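Local coordinates for protein isomaltose glucohydrolase (Kribbella flavida, PDB 5Z3E) that hydrolyses the alpha-1,6-glucosidic linkage of isomaltose from the non-reducing end, releasing beta-D-glucose and D-glucose inside the cell, at residues L340-I343 with A344-D348. The protein carries 1 engineered substitution. Sequence-based numbering, arbitrary orientation.
Sequences LRWI and ADQAD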
ATOM      1  N   LEU A 340       8.295  -1.834  15.753  1.00 11.27           N
ATOM      2  CA  LEU A 340       8.092  -0.416  15.999  1.00 12.14           C
ATOM      3  C   LEU A 340       9.392   0.247  16.464  1.00 12.47           C
ATOM      4  O   LEU A 340       9.748   1.336  16.005  1.00 13.51           O
ATOM      5  CB  LEU A 340       6.979  -0.193  16.996  1.00 13.20           C
ATOM      6  CG  LEU A 340       6.599   1.249  17.234  1.00 15.49           C
ATOM      7  CD1 LEU A 340       5.881   1.815  16.014  1.00 19.15           C
ATOM      8  CD2 LEU A 340       5.743   1.404  18.492  1.00 22.25           C
ATOM      9  N   ARG A 341      10.094  -0.399  17.391  1.00 12.60           N
ATOM     10  CA  ARG A 341      11.359   0.147  17.901  1.00 13.37           C
ATOM     11  C   ARG A 341      12.387   0.260  16.782  1.00 13.61           C
ATOM     12  O   ARG A 341      13.120   1.237  16.691  1.00 14.57           O
ATOM     13  CB  ARG A 341      11.897  -0.712  19.045  1.00 14.19           C
ATOM     14  CG  ARG A 341      11.082  -0.683  20.299  1.00 14.06           C
ATOM     15  CD  ARG A 341      11.748  -1.518  21.400  1.00 16.92           C
ATOM     16  NE  ARG A 341      10.890  -1.625  22.570  1.00 16.27           N
ATOM     17  CZ  ARG A 341      10.230  -2.725  22.923  1.00 16.25           C
ATOM     18  NH1 ARG A 341      10.355  -3.830  22.190  1.00 17.88           N
ATOM     19  NH2 ARG A 341       9.421  -2.697  23.953  1.00 22.58           N
ATOM     20  N   TRP A 342      12.470  -0.772  15.938  1.00 12.71           N
ATOM     21  CA  TRP A 342      13.423  -0.729  14.820  1.00 12.86           C
ATOM     22  C   TRP A 342      13.144   0.455  13.903  1.00 12.90           C
ATOM     23  O   TRP A 342      14.053   1.191  13.516  1.00 13.33           O
ATOM     24  CB  TRP A 342      13.411  -2.041  14.013  1.00 13.14           C
ATOM     25  CG  TRP A 342      14.427  -2.034  12.904  1.00 12.65           C
ATOM     26  CD1 TRP A 342      15.741  -2.396  13.010  1.00 13.71           C
ATOM     27  CD2 TRP A 342      14.251  -1.585  11.559  1.00 11.90           C
ATOM     28  NE1 TRP A 342      16.381  -2.223  11.828  1.00 13.68           N
ATOM     29  CE2 TRP A 342      15.494  -1.717  10.907  1.00 12.56           C
ATOM     30  CE3 TRP A 342      13.159  -1.091  10.832  1.00 12.10           C
ATOM     31  CZ2 TRP A 342      15.683  -1.353   9.574  1.00 12.84           C
ATOM     32  CZ3 TRP A 342      13.347  -0.760   9.517  1.00 11.97           C
ATOM     33  CH2 TRP A 342      14.603  -0.879   8.890  1.00 12.75           C
ATOM     34  N   ILE A 343      11.873   0.671  13.570  1.00 12.80           N
ATOM     35  CA  ILE A 343      11.519   1.799  12.725  1.00 12.01           C
ATOM     36  C   ILE A 343      11.951   3.115  13.374  1.00 12.77           C
ATOM     37  O   ILE A 343      12.533   3.981  12.730  1.00 13.37           O
ATOM     38  CB  ILE A 343      10.012   1.842  12.460  1.00 12.74           C
ATOM     39  CG1 ILE A 343       9.607   0.623  11.620  1.00 12.81           C
ATOM     40  CG2 ILE A 343       9.637   3.164  11.806  1.00 12.39           C
ATOM     41  CD1 ILE A 343       8.125   0.361  11.695  1.00 13.79           C
ATOM     42  N   ALA A 344      11.654   3.294  14.663  1.00 13.58           N
ATOM     43  CA  ALA A 344      11.974   4.542  15.339  1.00 14.95           C
ATOM     44  C   ALA A 344      13.477   4.802  15.290  1.00 14.76           C
ATOM     45  O   ALA A 344      13.901   5.959  15.212  1.00 16.44           O
ATOM     46  CB  ALA A 344      11.459   4.529  16.757  1.00 16.86           C
ATOM     47  N   ASP A 345      14.280   3.745  15.356  1.00 15.49           N
ATOM     48  CA  ASP A 345      15.729   3.879  15.307  1.00 16.57           C
ATOM     49  C   ASP A 345      16.229   4.317  13.931  1.00 16.61           C
ATOM     50  O   ASP A 345      17.428   4.640  13.810  1.00 18.78           O
ATOM     51  CB  ASP A 345      16.377   2.558  15.708  1.00 19.89           C
ATOM     52  CG  ASP A 345      16.234   2.247  17.184  1.00 29.08           C
ATOM     53  OD1 ASP A 345      15.925   3.159  17.992  1.00 40.06           O
ATOM     54  OD2 ASP A 345      16.487   1.068  17.562  1.00 34.99           O
ATOM     55  N   GLN A 346      15.360   4.354  12.917  1.00 15.01           N
ATOM     56  CA  GLN A 346      15.779   4.798  11.586  1.00 14.58           C
ATOM     57  C   GLN A 346      15.454   6.258  11.329  1.00 15.54           C
ATOM     58  O   GLN A 346      15.787   6.795  10.286  1.00 16.65           O
ATOM     59  CB  GLN A 346      15.156   3.931  10.487  1.00 14.20           C
ATOM     60  CG  GLN A 346      15.275   2.433  10.775  1.00 14.06           C
ATOM     61  CD  GLN A 346      16.638   2.019  11.233  1.00 14.68           C
ATOM     62  OE1 GLN A 346      17.645   2.488  10.727  1.00 16.33           O
ATOM     63  NE2 GLN A 346      16.683   1.136  12.226  1.00 15.34           N
ATOM     64  N   ALA A 347      14.766   6.915  12.271  1.00 15.50           N
ATOM     65  CA  ALA A 347      14.448   8.334  12.073  1.00 16.51           C
ATOM     66  C   ALA A 347      15.731   9.156  12.136  1.00 17.69           C
ATOM     67  O   ALA A 347      16.614   8.881  12.969  1.00 19.46           O
ATOM     68  CB  ALA A 347      13.477   8.796  13.134  1.00 17.75           C
ATOM     69  N   ASP A 348      15.861  10.137  11.260  1.00 17.16           N
ATOM     70  CA  ASP A 348      17.018  11.017  11.251  1.00 19.35           C
ATOM     71  C   ASP A 348      16.885  12.092  12.317  1.00 19.23           C
ATOM     72  O   ASP A 348      15.967  12.082  13.140  1.00 20.27           O
ATOM     73  CB  ASP A 348      17.303  11.540   9.842  1.00 21.20           C
ATOM     74  CG  ASP A 348      16.350  12.595   9.362  1.00 21.35           C
ATOM     75  OD1 ASP A 348      15.530  13.135  10.136  1.00 19.72           O
ATOM     76  OD2 ASP A 348      16.446  12.924   8.146  1.00 24.73           O
TER
HETATM   77  O   HOH W   1      13.638   2.495  19.186  1.00 36.38           O
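Near the C-terminal end of helix 333-344, in the (alpha/alpha)6-barrel catalytic fold of glycoside hydrolase family 15, Gln346 folds its side chain back over the indole of Trp342 and bonds to that residue's carbonyl. Asp345 N donates to Arg341 O four residues back, whereas Gln346 N donates to Ile343 O (2.9 Å), three residues back, and Ala344 to Ala347 form a type I turn. Trp342 O accepts the side-chain amide, Gln346 NE2 standing 2.9 Å away with an N-H...O angle of 147°. Glutamine suits this place because its chain, bent at chi2, is long enough to return to the last turn and still carries a donor and an acceptor. Gln346 CG lies over the six-membered ring of Trp342 in a CH-pi contact, 3.8 Å from the centroid, while NE2 sits above the same indole nearer the rim, 3.4 Å from Trp342 CE2; the amide and ring planes are 29° apart. Gln346 OE1 is hydrogen-bonded to His359 NE2, so both ends of the amide are used and its rotation is fixed. Trp342 CG, anti to the backbone N (chi1 -177°), swings the buried indole beneath this amide and against Ile317 and Ser320 of helix 317-329. Replacing Trp342 with an alanine would probably open a gap between the two helices and leave the Gln346 chain without the flat surface it rests on. On the solvent side, the exposed carboxylate of Asp345 suits a water-facing turn: one water donates both to Asp345 OD1, at 2.7 Å, and to Arg341 O, at 2.8 Å.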